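Structure-specific endonuclease subunit SLX1 (Candida glabrata, PDB 4XLG) probably cuts branched DNA close to its junctions as the catalytic subunit of the SLX1-SLX4 endonuclease, which acts in DNA repair and recombination. Local coordinates at residues F10-L15 with Y26-P31; D127-F133 with N158-S164; Q79-Q83 with M113-L117; R58-M62 with V182-N186. The protein carries 1 engineered substitution. One frame throughout, in Å; residues are numbered along the deposited sequence.

Contact 1. Residues F10-L15 with Y26-P31; sequences FYGCYL and YIGSTP
The carbonyl oxygen of Gly12 is met by two adjacent groups of the facing strand, a hydrogen bond from Thr30 N at 2.8 Å and a weaker CA-H...O contact from Ser29 CA at 3.1 Å. Gly12 N returns a bond to Thr30 O, and Tyr14 and Gly28 repeat the pattern two residues on, so that Gly12-Thr30 and Tyr14-Gly28 are the hydrogen-bonded pairs of an antiparallel hairpin. Between them Cys13 and Ser29 make a non-hydrogen-bonded pair.

The ring of Tyr14 folds back over the partner strand. With CG wedged between the backbone N and the carbonyl carbon (chi1 54°), its face comes down on Gly28, whose CA sits 3.9 Å from the ring centroid in a CH-pi contact, 23° off the normal. Gly28 has no side chain to hold the ring off. Thr30 CG2 reaches Tyr14 CE2 at 3.7 Å.

Tyr11 works on the other side of the sheet, laying one ring face over the Thr30-Pro31 peptide, with Pro31 N above its centre. A water in the plane of this ring joins Tyr11 OH (2.6 Å) to Ser29 OG (2.9 Å), donating to the serine, which also hydrogen-bonds the engineered Gln79.

Gly12-Cys13-Tyr14, a variant with cysteine in the middle, and Tyr26-Ile27-Gly28 are the two halves of the GIY-YIG signature. Gly28 gives the Tyr14 ring a flat seat and probably helps to hold its plane, while His40 and Arg36 hydrogen-bond its hydroxyl, consistent with the active-site cluster of related GIY-YIG nucleases.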
loop_
_atom_site.group_PDB
_atom_site.type_symbol
_atom_site.label_atom_id
_atom_site.label_comp_id
_atom_site.label_asym_id
_atom_site.label_seq_id
_atom_site.Cartn_x
_atom_site.Cartn_y
_atom_site.Cartn_z
ATOM N N PHE B 10 9.142 2.084 1.577
ATOM C CA PHE B 10 8.481 1.293 2.597
ATOM C C PHE B 10 7.564 2.176 3.398
ATOM O O PHE B 10 7.972 3.244 3.840
ATOM C CB PHE B 10 9.528 0.641 3.554
ATOM C CG PHE B 10 8.885 -0.338 4.548
ATOM C CD1 PHE B 10 8.314 0.103 5.750
ATOM C CD2 PHE B 10 8.796 -1.668 4.197
ATOM C CE1 PHE B 10 7.652 -0.828 6.644
ATOM C CE2 PHE B 10 8.177 -2.631 5.088
ATOM C CZ PHE B 10 7.613 -2.196 6.300
ATOM N N TYR B 11 6.310 1.760 3.591
ATOM C CA TYR B 11 5.485 2.515 4.535
ATOM C C TYR B 11 4.544 1.455 5.092
ATOM O O TYR B 11 3.861 0.758 4.311
ATOM C CB TYR B 11 4.707 3.689 3.850
ATOM C CG TYR B 11 4.635 4.897 4.782
ATOM C CD1 TYR B 11 3.811 4.854 5.968
ATOM C CD2 TYR B 11 5.431 6.002 4.564
ATOM C CE1 TYR B 11 3.805 5.954 6.862
ATOM C CE2 TYR B 11 5.415 7.089 5.426
ATOM C CZ TYR B 11 4.617 7.029 6.577
ATOM O OH TYR B 11 4.639 8.122 7.419
ATOM N N GLY B 12 4.486 1.330 6.419
ATOM C CA GLY B 12 3.722 0.217 6.958
ATOM C C GLY B 12 2.917 0.684 8.164
ATOM O O GLY B 12 3.279 1.646 8.850
ATOM N N CYS B 13 1.810 -0.015 8.388
ATOM C CA CYS B 13 0.982 0.164 9.593
ATOM C C CYS B 13 1.201 -1.051 10.481
ATOM O O CYS B 13 0.909 -2.164 10.062
ATOM C CB CYS B 13 -0.510 0.224 9.265
ATOM S SG CYS B 13 -1.049 1.708 8.432
ATOM N N TYR B 14 1.663 -0.815 11.708
ATOM C CA TYR B 14 2.115 -1.898 12.586
ATOM C C TYR B 14 1.237 -2.045 13.788
ATOM O O TYR B 14 0.568 -1.109 14.248
ATOM C CB TYR B 14 3.575 -1.677 13.054
ATOM C CG TYR B 14 3.802 -0.293 13.727
ATOM C CD1 TYR B 14 3.609 -0.115 15.112
ATOM C CD2 TYR B 14 4.186 0.838 12.942
ATOM C CE1 TYR B 14 3.819 1.130 15.716
ATOM C CE2 TYR B 14 4.437 2.091 13.545
ATOM C CZ TYR B 14 4.229 2.202 14.958
ATOM O OH TYR B 14 4.425 3.412 15.537
ATOM N N LEU B 15 1.244 -3.287 14.296
ATOM C CA LEU B 15 0.567 -3.587 15.565
ATOM C C LEU B 15 1.626 -4.031 16.587
ATOM O O LEU B 15 2.426 -4.945 16.296
ATOM C CB LEU B 15 -0.463 -4.707 15.349
ATOM C CG LEU B 15 -1.148 -5.229 16.632
ATOM C CD1 LEU B 15 -1.996 -4.116 17.303
ATOM C CD2 LEU B 15 -1.990 -6.494 16.313
ATOM N N TYR B 26 -0.736 -1.332 20.508
ATOM C CA TYR B 26 -0.521 -0.003 19.973
ATOM C C TYR B 26 -0.541 -0.126 18.482
ATOM O O TYR B 26 0.086 -1.042 17.948
ATOM C CB TYR B 26 0.826 0.544 20.439
ATOM C CG TYR B 26 1.024 1.991 20.023
ATOM C CD1 TYR B 26 1.594 2.297 18.798
ATOM C CD2 TYR B 26 0.701 3.024 20.872
ATOM C CE1 TYR B 26 1.762 3.628 18.385
ATOM C CE2 TYR B 26 0.882 4.360 20.481
ATOM C CZ TYR B 26 1.444 4.630 19.249
ATOM O OH TYR B 26 1.639 5.915 18.847
ATOM N N ILE B 27 -1.199 0.817 17.811
ATOM C CA ILE B 27 -1.151 0.794 16.337
ATOM C C ILE B 27 -0.545 2.088 15.806
ATOM O O ILE B 27 -0.947 3.191 16.267
ATOM C CB ILE B 27 -2.597 0.649 15.769
ATOM C CG1 ILE B 27 -3.106 -0.772 16.070
ATOM C CG2 ILE B 27 -2.635 0.908 14.194
ATOM C CD1 ILE B 27 -4.677 -0.850 15.923
ATOM N N GLY B 28 0.393 2.006 14.847
ATOM C CA GLY B 28 0.883 3.267 14.260
ATOM C C GLY B 28 1.317 3.016 12.829
ATOM O O GLY B 28 1.067 1.946 12.282
ATOM N N SER B 29 1.925 4.024 12.191
ATOM C CA SER B 29 2.389 3.830 10.820
ATOM C C SER B 29 3.740 4.491 10.704
ATOM O O SER B 29 4.038 5.451 11.438
ATOM C CB SER B 29 1.402 4.431 9.782
ATOM O OG SER B 29 1.175 5.816 9.998
ATOM N N THR B 30 4.557 3.976 9.790
ATOM C CA THR B 30 5.944 4.472 9.704
ATOM C C THR B 30 6.620 4.103 8.376
ATOM O O THR B 30 6.360 3.039 7.841
ATOM C CB THR B 30 6.839 3.864 10.881
ATOM O OG1 THR B 30 8.160 4.428 10.828
ATOM C CG2 THR B 30 6.904 2.322 10.822
ATOM N N PRO B 31 7.579 4.923 7.963
ATOM C CA PRO B 31 8.433 4.521 6.824
ATOM C C PRO B 31 9.658 3.696 7.287
ATOM O O PRO B 31 10.403 3.222 6.425
ATOM C CB PRO B 31 8.901 5.875 6.234
ATOM C CG PRO B 31 9.027 6.755 7.454
ATOM C CD PRO B 31 7.785 6.342 8.351
HETATM O O HOH W 1 2.993 7.960 9.485
#

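Contact 2. Residues D127-F133 with N158-S164; sequences DLTLHFF and NYTVSLS
The imidazole of His131 is gripped at its edge by two serines of the facing strand. Ser162 OG lies in the ring plane 2.9 Å from His131 ND1, and Ser164 OG meets His131 NE2 at 2.8 Å, likewise in plane. With CG anti to the backbone N (chi1 -180°) the ring reaches across to both hydroxyls, and bonds at its two nitrogens should fix its rotation. His131 CD2 in turn sits over one face of Phe133, offset toward the rim. On the opposite side of the sheet Phe132 offers its ring edge to Val161, with Phe132 CE2 at 3.9 Å from Val161 CG1, and its CB meets Leu163 CD1.

Beneath these side chains the backbones run parallel. Thr160 O accepts from Leu130 N at 2.7 Å, and the ladder continues through Leu130 O, Ser162 and Phe132 to Ser164 N. Strand 160-168 forms one margin of the mixed sheet within this chain. It follows strand 129-132 through helix 135-143 in a beta-alpha-beta crossover, and Trp141 of that helix covers Leu130, Phe132 and Val161.

At the other end, where the chain has just left a helix, Asp127 and Asn158 cross at about a right angle. Asn158 ND2 donates in its amide plane to Asp127 OD1 at 2.9 Å, and Gln275 touches both side chains.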
loop_
_atom_site.group_PDB
_atom_site.type_symbol
_atom_site.label_atom_id
_atom_site.label_comp_id
_atom_site.label_asym_id
_atom_site.label_seq_id
_atom_site.Cartn_x
_atom_site.Cartn_y
_atom_site.Cartn_z
ATOM N N ASP B 127 -3.158 -3.916 -3.150
ATOM C CA ASP B 127 -2.489 -5.250 -3.070
ATOM C C ASP B 127 -1.456 -5.273 -1.938
ATOM O O ASP B 127 -0.260 -5.608 -2.141
ATOM C CB ASP B 127 -1.787 -5.624 -4.390
ATOM C CG ASP B 127 -2.778 -5.893 -5.524
ATOM O OD1 ASP B 127 -3.920 -6.350 -5.257
ATOM O OD2 ASP B 127 -2.429 -5.594 -6.682
ATOM N N LEU B 128 -1.917 -4.925 -0.731
ATOM C CA LEU B 128 -1.039 -4.806 0.433
ATOM C C LEU B 128 -0.463 -6.143 0.861
ATOM O O LEU B 128 -0.955 -7.217 0.476
ATOM C CB LEU B 128 -1.820 -4.173 1.608
ATOM C CG LEU B 128 -2.353 -2.762 1.221
ATOM C CD1 LEU B 128 -3.355 -2.319 2.251
ATOM C CD2 LEU B 128 -1.119 -1.757 1.155
ATOM N N THR B 129 0.580 -6.067 1.684
ATOM C CA THR B 129 1.152 -7.273 2.258
ATOM C C THR B 129 0.944 -7.248 3.761
ATOM O O THR B 129 1.321 -6.263 4.418
ATOM C CB THR B 129 2.669 -7.388 1.942
ATOM O OG1 THR B 129 2.818 -7.591 0.519
ATOM C CG2 THR B 129 3.350 -8.584 2.716
ATOM N N LEU B 130 0.377 -8.331 4.299
ATOM C CA LEU B 130 0.223 -8.479 5.752
ATOM C C LEU B 130 1.358 -9.421 6.228
ATOM O O LEU B 130 1.397 -10.590 5.845
ATOM C CB LEU B 130 -1.171 -9.069 6.076
ATOM C CG LEU B 130 -1.336 -9.626 7.500
ATOM C CD1 LEU B 130 -1.097 -8.520 8.544
ATOM C CD2 LEU B 130 -2.758 -10.229 7.556
ATOM N N HIS B 131 2.252 -8.911 7.072
ATOM C CA HIS B 131 3.411 -9.699 7.498
ATOM C C HIS B 131 3.350 -9.930 9.010
ATOM O O HIS B 131 3.231 -8.940 9.765
ATOM C CB HIS B 131 4.725 -8.960 7.211
ATOM C CG HIS B 131 5.925 -9.759 7.642
ATOM N ND1 HIS B 131 6.477 -10.757 6.863
ATOM C CD2 HIS B 131 6.609 -9.781 8.823
ATOM C CE1 HIS B 131 7.457 -11.348 7.526
ATOM N NE2 HIS B 131 7.571 -10.758 8.710
ATOM N N PHE B 132 3.479 -11.192 9.438
ATOM C CA PHE B 132 3.565 -11.517 10.882
ATOM C C PHE B 132 4.981 -11.807 11.350
ATOM O O PHE B 132 5.728 -12.527 10.683
ATOM C CB PHE B 132 2.688 -12.764 11.193
ATOM C CG PHE B 132 1.246 -12.477 11.010
ATOM C CD1 PHE B 132 0.541 -11.839 12.041
ATOM C CD2 PHE B 132 0.592 -12.791 9.825
ATOM C CE1 PHE B 132 -0.829 -11.522 11.902
ATOM C CE2 PHE B 132 -0.805 -12.525 9.670
ATOM C CZ PHE B 132 -1.517 -11.869 10.704
ATOM N N PHE B 133 5.346 -11.236 12.494
ATOM C CA PHE B 133 6.632 -11.511 13.115
ATOM C C PHE B 133 6.484 -12.530 14.215
ATOM O O PHE B 133 7.479 -12.990 14.822
ATOM C CB PHE B 133 7.200 -10.244 13.722
ATOM C CG PHE B 133 7.438 -9.157 12.710
ATOM C CD1 PHE B 133 8.558 -9.252 11.836
ATOM C CD2 PHE B 133 6.561 -8.060 12.620
ATOM C CE1 PHE B 133 8.802 -8.226 10.901
ATOM C CE2 PHE B 133 6.796 -7.008 11.683
ATOM C CZ PHE B 133 7.929 -7.094 10.824
ATOM N N ASN B 158 -6.324 -10.967 -2.990
ATOM C CA ASN B 158 -5.335 -10.168 -3.742
ATOM C C ASN B 158 -4.187 -9.609 -2.851
ATOM O O ASN B 158 -3.085 -9.262 -3.349
ATOM C CB ASN B 158 -6.019 -9.008 -4.448
ATOM C CG ASN B 158 -6.623 -8.032 -3.462
ATOM O OD1 ASN B 158 -7.388 -8.428 -2.561
ATOM N ND2 ASN B 158 -6.246 -6.769 -3.580
ATOM N N TYR B 159 -4.451 -9.493 -1.553
ATOM C CA TYR B 159 -3.378 -9.114 -0.631
ATOM C C TYR B 159 -2.480 -10.342 -0.404
ATOM O O TYR B 159 -2.867 -11.458 -0.738
ATOM C CB TYR B 159 -3.937 -8.562 0.690
ATOM C CG TYR B 159 -4.819 -9.524 1.441
ATOM C CD1 TYR B 159 -6.211 -9.476 1.281
ATOM C CD2 TYR B 159 -4.280 -10.458 2.318
ATOM C CE1 TYR B 159 -7.034 -10.367 1.966
ATOM C CE2 TYR B 159 -5.098 -11.341 3.013
ATOM C CZ TYR B 159 -6.467 -11.293 2.823
ATOM O OH TYR B 159 -7.280 -12.168 3.506
ATOM N N THR B 160 -1.254 -10.114 0.068
ATOM C CA THR B 160 -0.262 -11.159 0.340
ATOM C C THR B 160 -0.129 -11.328 1.858
ATOM O O THR B 160 -0.213 -10.342 2.595
ATOM C CB THR B 160 1.117 -10.776 -0.275
ATOM O OG1 THR B 160 0.943 -10.699 -1.674
ATOM C CG2 THR B 160 2.223 -11.836 0.019
ATOM N N VAL B 161 0.045 -12.569 2.318
ATOM C CA VAL B 161 0.309 -12.817 3.760
ATOM C C VAL B 161 1.655 -13.509 3.897
ATOM O O VAL B 161 1.929 -14.484 3.161
ATOM C CB VAL B 161 -0.813 -13.680 4.433
ATOM C CG1 VAL B 161 -0.529 -13.763 5.942
ATOM C CG2 VAL B 161 -2.143 -12.991 4.215
ATOM N N SER B 162 2.503 -13.027 4.809
ATOM C CA SER B 162 3.802 -13.661 4.987
ATOM C C SER B 162 4.097 -13.793 6.478
ATOM O O SER B 162 3.470 -13.131 7.314
ATOM C CB SER B 162 4.916 -12.887 4.254
ATOM O OG SER B 162 4.901 -11.508 4.604
ATOM N N LEU B 163 5.060 -14.666 6.773
ATOM C CA LEU B 163 5.431 -14.966 8.168
ATOM C C LEU B 163 6.945 -15.035 8.229
ATOM O O LEU B 163 7.578 -15.711 7.382
ATOM C CB LEU B 163 4.815 -16.307 8.629
ATOM C CG LEU B 163 5.273 -16.801 10.017
ATOM C CD1 LEU B 163 4.660 -15.943 11.121
ATOM C CD2 LEU B 163 4.845 -18.310 10.197
ATOM N N SER B 164 7.532 -14.331 9.189
ATOM C CA SER B 164 8.989 -14.314 9.297
ATOM C C SER B 164 9.581 -15.696 9.424
ATOM O O SER B 164 9.062 -16.522 10.152
ATOM C CB SER B 164 9.422 -13.504 10.520
ATOM O OG SER B 164 9.414 -12.123 10.255
#

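Contact 3. Residues Q79-Q83 with M113-L117; sequences QHAWQ and MITSL. Engineered in segment 79-83: Gln79 (natural residue Glu).
Helix segments 79-83 and 113-117 cross at 131° between their N-to-C directions, with axes 9.9 Å apart at closest approach. Their backbones come nearest where Trp82 CA lies 6.1 Å from Met113 CA, and no hydrogen bond spans the gap, so the contact rests on apolar side chains.

Trp82 carries much of it. A chi1 of -173° turns its side chain away from its own backbone N and sends the indole alongside the second helix. The pyrrole corner, at Trp82 CD1, meets Met113 CB at 3.6 Å, and the two side chains slide past one another in opposite directions. Farther out, Ile114 runs beside the indole pointing the same way, its CG1 3.5 Å from Trp82 CZ2 and its CD1 also touching the benzo ring. The indole NE1 is satisfied by Lys110 O, one turn back along helix 107-118, a bond that should help to set the ring's rotation.

Leu117 divides its two branches between neighbours: CD2 rests on Ala81 CB at 3.7 Å, while CD1 reaches the Trp82 CB at 3.8 Å. Met113 bends at its second and third torsions, bringing its methyl CE to Ala81 O.

Trp82 also presses on Cys13, Leu15 and Ile27, the strand residues below. Helices 72-84 and 107-118 thus form a layer over the sheet face that carries Cys13, Leu15 and Ile27, in the alpha/beta GIY-YIG nuclease fold.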
loop_
_atom_site.group_PDB
_atom_site.type_symbol
_atom_site.label_atom_id
_atom_site.label_comp_id
_atom_site.label_asym_id
_atom_site.label_seq_id
_atom_site.Cartn_x
_atom_site.Cartn_y
_atom_site.Cartn_z
ATOM N N GLN B 79 -4.331 3.233 9.009
ATOM C CA GLN B 79 -4.063 3.290 10.461
ATOM C C GLN B 79 -5.254 3.845 11.243
ATOM O O GLN B 79 -5.663 3.293 12.266
ATOM C CB GLN B 79 -2.843 4.182 10.725
ATOM C CG GLN B 79 -2.501 4.251 12.268
ATOM C CD GLN B 79 -1.721 5.467 12.564
ATOM O OE1 GLN B 79 -0.808 5.803 11.837
ATOM N NE2 GLN B 79 -2.110 6.190 13.599
ATOM N N HIS B 80 -5.800 4.954 10.772
ATOM C CA HIS B 80 -6.896 5.559 11.514
ATOM C C HIS B 80 -8.134 4.677 11.482
ATOM O O HIS B 80 -8.861 4.608 12.462
ATOM C CB HIS B 80 -7.177 6.969 10.943
ATOM C CG HIS B 80 -6.039 7.915 11.177
ATOM N ND1 HIS B 80 -5.805 9.024 10.390
ATOM C CD2 HIS B 80 -5.044 7.893 12.101
ATOM C CE1 HIS B 80 -4.721 9.647 10.825
ATOM N NE2 HIS B 80 -4.243 8.984 11.863
ATOM N N ALA B 81 -8.381 4.012 10.353
ATOM C CA ALA B 81 -9.554 3.125 10.265
ATOM C C ALA B 81 -9.376 1.929 11.241
ATOM O O ALA B 81 -10.334 1.497 11.924
ATOM C CB ALA B 81 -9.709 2.642 8.823
ATOM N N TRP B 82 -8.163 1.412 11.256
ATOM C CA TRP B 82 -7.815 0.254 12.085
ATOM C C TRP B 82 -8.009 0.638 13.573
ATOM O O TRP B 82 -8.632 -0.107 14.355
ATOM C CB TRP B 82 -6.372 -0.164 11.764
ATOM C CG TRP B 82 -5.926 -1.467 12.421
ATOM C CD1 TRP B 82 -6.688 -2.343 13.166
ATOM C CD2 TRP B 82 -4.640 -2.043 12.291
ATOM N NE1 TRP B 82 -5.897 -3.442 13.524
ATOM C CE2 TRP B 82 -4.647 -3.273 12.986
ATOM C CE3 TRP B 82 -3.455 -1.627 11.647
ATOM C CZ2 TRP B 82 -3.506 -4.073 13.106
ATOM C CZ3 TRP B 82 -2.329 -2.438 11.728
ATOM C CH2 TRP B 82 -2.373 -3.658 12.454
ATOM N N GLN B 83 -7.514 1.809 13.965
ATOM C CA GLN B 83 -7.733 2.302 15.341
ATOM C C GLN B 83 -9.172 2.607 15.666
ATOM O O GLN B 83 -9.576 2.440 16.808
ATOM C CB GLN B 83 -6.909 3.569 15.597
ATOM C CG GLN B 83 -5.395 3.267 15.544
ATOM C CD GLN B 83 -4.541 4.537 15.619
ATOM O OE1 GLN B 83 -4.766 5.514 14.880
ATOM N NE2 GLN B 83 -3.604 4.552 16.569
ATOM N N MET B 113 -9.956 -6.699 12.293
ATOM C CA MET B 113 -10.021 -5.381 11.642
ATOM C C MET B 113 -9.086 -5.349 10.436
ATOM O O MET B 113 -9.391 -4.691 9.422
ATOM C CB MET B 113 -9.658 -4.241 12.602
ATOM C CG MET B 113 -10.830 -3.783 13.487
ATOM S SD MET B 113 -12.180 -3.162 12.425
ATOM C CE MET B 113 -11.374 -1.917 11.419
ATOM N N ILE B 114 -7.947 -6.045 10.525
ATOM C CA ILE B 114 -7.045 -6.061 9.361
ATOM C C ILE B 114 -7.760 -6.665 8.162
ATOM O O ILE B 114 -7.755 -6.125 7.062
ATOM C CB ILE B 114 -5.760 -6.888 9.610
ATOM C CG1 ILE B 114 -5.006 -6.304 10.803
ATOM C CG2 ILE B 114 -4.869 -6.864 8.301
ATOM C CD1 ILE B 114 -3.794 -7.172 11.300
ATOM N N THR B 115 -8.344 -7.829 8.370
ATOM C CA THR B 115 -9.011 -8.485 7.254
ATOM C C THR B 115 -10.148 -7.628 6.702
ATOM O O THR B 115 -10.273 -7.490 5.489
ATOM C CB THR B 115 -9.560 -9.863 7.662
ATOM O OG1 THR B 115 -8.481 -10.595 8.264
ATOM C CG2 THR B 115 -10.089 -10.608 6.422
ATOM N N SER B 116 -10.951 -7.040 7.592
ATOM C CA SER B 116 -12.040 -6.190 7.139
ATOM C C SER B 116 -11.565 -5.056 6.252
ATOM O O SER B 116 -12.211 -4.737 5.245
ATOM C CB SER B 116 -12.806 -5.635 8.327
ATOM O OG SER B 116 -13.400 -6.726 9.002
ATOM N N LEU B 117 -10.466 -4.435 6.626
ATOM C CA LEU B 117 -9.924 -3.341 5.796
ATOM C C LEU B 117 -9.311 -3.830 4.474
ATOM O O LEU B 117 -9.478 -3.194 3.454
ATOM C CB LEU B 117 -8.873 -2.552 6.591
ATOM C CG LEU B 117 -9.487 -1.757 7.770
ATOM C CD1 LEU B 117 -8.350 -1.163 8.625
ATOM C CD2 LEU B 117 -10.455 -0.676 7.315
#

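Contact 4. Residues R58-M62 with V182-N186; sequences RPWEM and VNEKN
Asn186 makes the tight part of this contact, its amide joining both backbone polar groups of Met62. Met62 N donates to Asn186 OD1 at 2.8 Å, approaching from above the carbonyl plane, and Asn186 ND2 gives a hydrogen to Met62 O at 2.9 Å. Glu61 CG packs 3.5 Å from Asn186 ND2, with the carboxylate and amide planes 89° apart. The chi1 of 175° swings the Asn186 amide off the helix toward Met62.

The rest is looser and bridged by water. One water accepts from Asn183 ND2 at 2.8 Å and lies 2.7 Å from Trp60 O, also near Asn186 OD1. A second bridges the other end of the amide, taking a hydrogen from Asn186 ND2 and donating to Glu61 OE2, which Asn134 also binds. Pro59, preceded by a cis peptide, crosses Asn183 obliquely with CB 3.8 Å from Asn183 CG.

The long helix 176-213 thus runs beneath the start of strand 60-67, with helix 33-41 flanking it through Asn41 and Leu37, and Leu168 of strand 160-168 against Val182.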
loop_
_atom_site.group_PDB
_atom_site.type_symbol
_atom_site.label_atom_id
_atom_site.label_comp_id
_atom_site.label_asym_id
_atom_site.label_seq_id
_atom_site.Cartn_x
_atom_site.Cartn_y
_atom_site.Cartn_z
ATOM N N ARG B 58 6.651 -1.031 28.107
ATOM C CA ARG B 58 7.877 -1.341 27.332
ATOM C C ARG B 58 8.689 -2.487 27.965
ATOM O O ARG B 58 8.776 -2.620 29.194
ATOM C CB ARG B 58 8.751 -0.080 27.284
ATOM C CG ARG B 58 8.066 1.090 26.606
ATOM C CD ARG B 58 8.978 2.285 26.965
ATOM N NE ARG B 58 8.538 3.497 26.333
ATOM C CZ ARG B 58 7.636 4.333 26.844
ATOM N NH1 ARG B 58 7.016 4.030 27.992
ATOM N NH2 ARG B 58 7.365 5.465 26.201
ATOM N N PRO B 59 9.335 -3.309 27.132
ATOM C CA PRO B 59 9.335 -3.187 25.670
ATOM C C PRO B 59 8.111 -3.790 24.983
ATOM O O PRO B 59 7.492 -4.761 25.503
ATOM C CB PRO B 59 10.591 -4.020 25.240
ATOM C CG PRO B 59 10.760 -5.041 26.378
ATOM C CD PRO B 59 10.281 -4.336 27.655
ATOM N N TRP B 60 7.853 -3.276 23.804
ATOM C CA TRP B 60 6.807 -3.765 22.925
ATOM C C TRP B 60 7.379 -4.793 21.975
ATOM O O TRP B 60 8.501 -4.631 21.486
ATOM C CB TRP B 60 6.265 -2.599 22.075
ATOM C CG TRP B 60 5.602 -1.507 22.813
ATOM C CD1 TRP B 60 6.178 -0.313 23.221
ATOM C CD2 TRP B 60 4.223 -1.424 23.140
ATOM N NE1 TRP B 60 5.215 0.489 23.801
ATOM C CE2 TRP B 60 4.006 -0.160 23.742
ATOM C CE3 TRP B 60 3.139 -2.297 22.972
ATOM C CZ2 TRP B 60 2.740 0.263 24.178
ATOM C CZ3 TRP B 60 1.864 -1.883 23.403
ATOM C CH2 TRP B 60 1.673 -0.620 24.001
ATOM N N GLU B 61 6.565 -5.773 21.590
ATOM C CA GLU B 61 6.886 -6.659 20.452
ATOM C C GLU B 61 6.108 -6.179 19.218
ATOM O O GLU B 61 4.906 -5.943 19.326
ATOM C CB GLU B 61 6.447 -8.134 20.781
ATOM C CG GLU B 61 6.706 -9.112 19.609
ATOM C CD GLU B 61 6.046 -10.476 19.839
ATOM O OE1 GLU B 61 5.240 -10.624 20.788
ATOM O OE2 GLU B 61 6.348 -11.412 19.049
ATOM N N MET B 62 6.778 -5.970 18.074
ATOM C CA MET B 62 5.996 -5.672 16.866
ATOM C C MET B 62 5.497 -7.010 16.331
ATOM O O MET B 62 6.279 -7.800 15.842
ATOM C CB MET B 62 6.856 -4.921 15.827
ATOM C CG MET B 62 5.994 -4.540 14.569
ATOM S SD MET B 62 6.975 -3.553 13.399
ATOM C CE MET B 62 7.159 -2.035 14.335
ATOM N N VAL B 182 12.994 -11.700 24.060
ATOM C CA VAL B 182 11.901 -11.484 23.093
ATOM C C VAL B 182 12.098 -10.178 22.308
ATOM O O VAL B 182 12.018 -10.153 21.060
ATOM C CB VAL B 182 10.488 -11.506 23.810
ATOM C CG1 VAL B 182 9.367 -11.034 22.800
ATOM C CG2 VAL B 182 10.227 -12.898 24.390
ATOM N N ASN B 183 12.439 -9.107 23.016
ATOM C CA ASN B 183 12.630 -7.799 22.404
ATOM C C ASN B 183 13.795 -7.888 21.377
ATOM O O ASN B 183 13.651 -7.418 20.226
ATOM C CB ASN B 183 12.903 -6.783 23.497
ATOM C CG ASN B 183 13.307 -5.410 23.003
ATOM O OD1 ASN B 183 14.083 -4.770 23.689
ATOM N ND2 ASN B 183 12.791 -4.923 21.869
ATOM N N GLU B 184 14.906 -8.508 21.787
ATOM C CA GLU B 184 16.064 -8.550 20.861
ATOM C C GLU B 184 15.759 -9.388 19.627
ATOM O O GLU B 184 16.156 -9.016 18.501
ATOM C CB GLU B 184 17.305 -9.116 21.579
ATOM C CG GLU B 184 17.776 -8.088 22.583
ATOM N N LYS B 185 15.089 -10.529 19.815
ATOM C CA LYS B 185 14.786 -11.392 18.665
ATOM C C LYS B 185 13.782 -10.727 17.745
ATOM O O LYS B 185 13.930 -10.777 16.509
ATOM C CB LYS B 185 14.255 -12.764 19.103
ATOM C CG LYS B 185 15.379 -13.724 19.587
ATOM C CD LYS B 185 14.787 -15.037 20.096
ATOM C CE LYS B 185 15.870 -16.096 20.335
ATOM N NZ LYS B 185 17.042 -15.527 21.047
ATOM N N ASN B 186 12.769 -10.100 18.339
ATOM C CA ASN B 186 11.770 -9.401 17.525
ATOM C C ASN B 186 12.429 -8.257 16.723
ATOM O O ASN B 186 12.141 -8.073 15.545
ATOM C CB ASN B 186 10.663 -8.863 18.431
ATOM C CG ASN B 186 9.616 -8.003 17.674
ATOM O OD1 ASN B 186 9.489 -6.803 17.919
ATOM N ND2 ASN B 186 8.830 -8.668 16.804
HETATM O O HOH W 2 10.613 -5.768 20.325
HETATM O O HOH W 3 8.219 -11.406 17.076
#

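Contacts 1, 2 and 4 reach the same mixed sheet, with contact 3 layered on one face. Contact 1 carries the two halves of the GIY-YIG signature, so it probably borders the active site, and meets contact 3 through Ser29 OG and the engineered Gln79 OE1, 2.7 Å apart in a probable hydrogen bond. Met62 CE of contact 4 touches Tyr14 CB at 3.8 Å, so the long helix is coupled to the hairpin through strand 60-67. Phe133 of contact 2 packs against both Met62 and Asn186, and Leu130 CD2 lies 4.0 Å from Ile114 CG2 of contact 3. Contacts 3 and 4, with centres 23 Å apart, do not touch. No zinc ligand belongs to any contact.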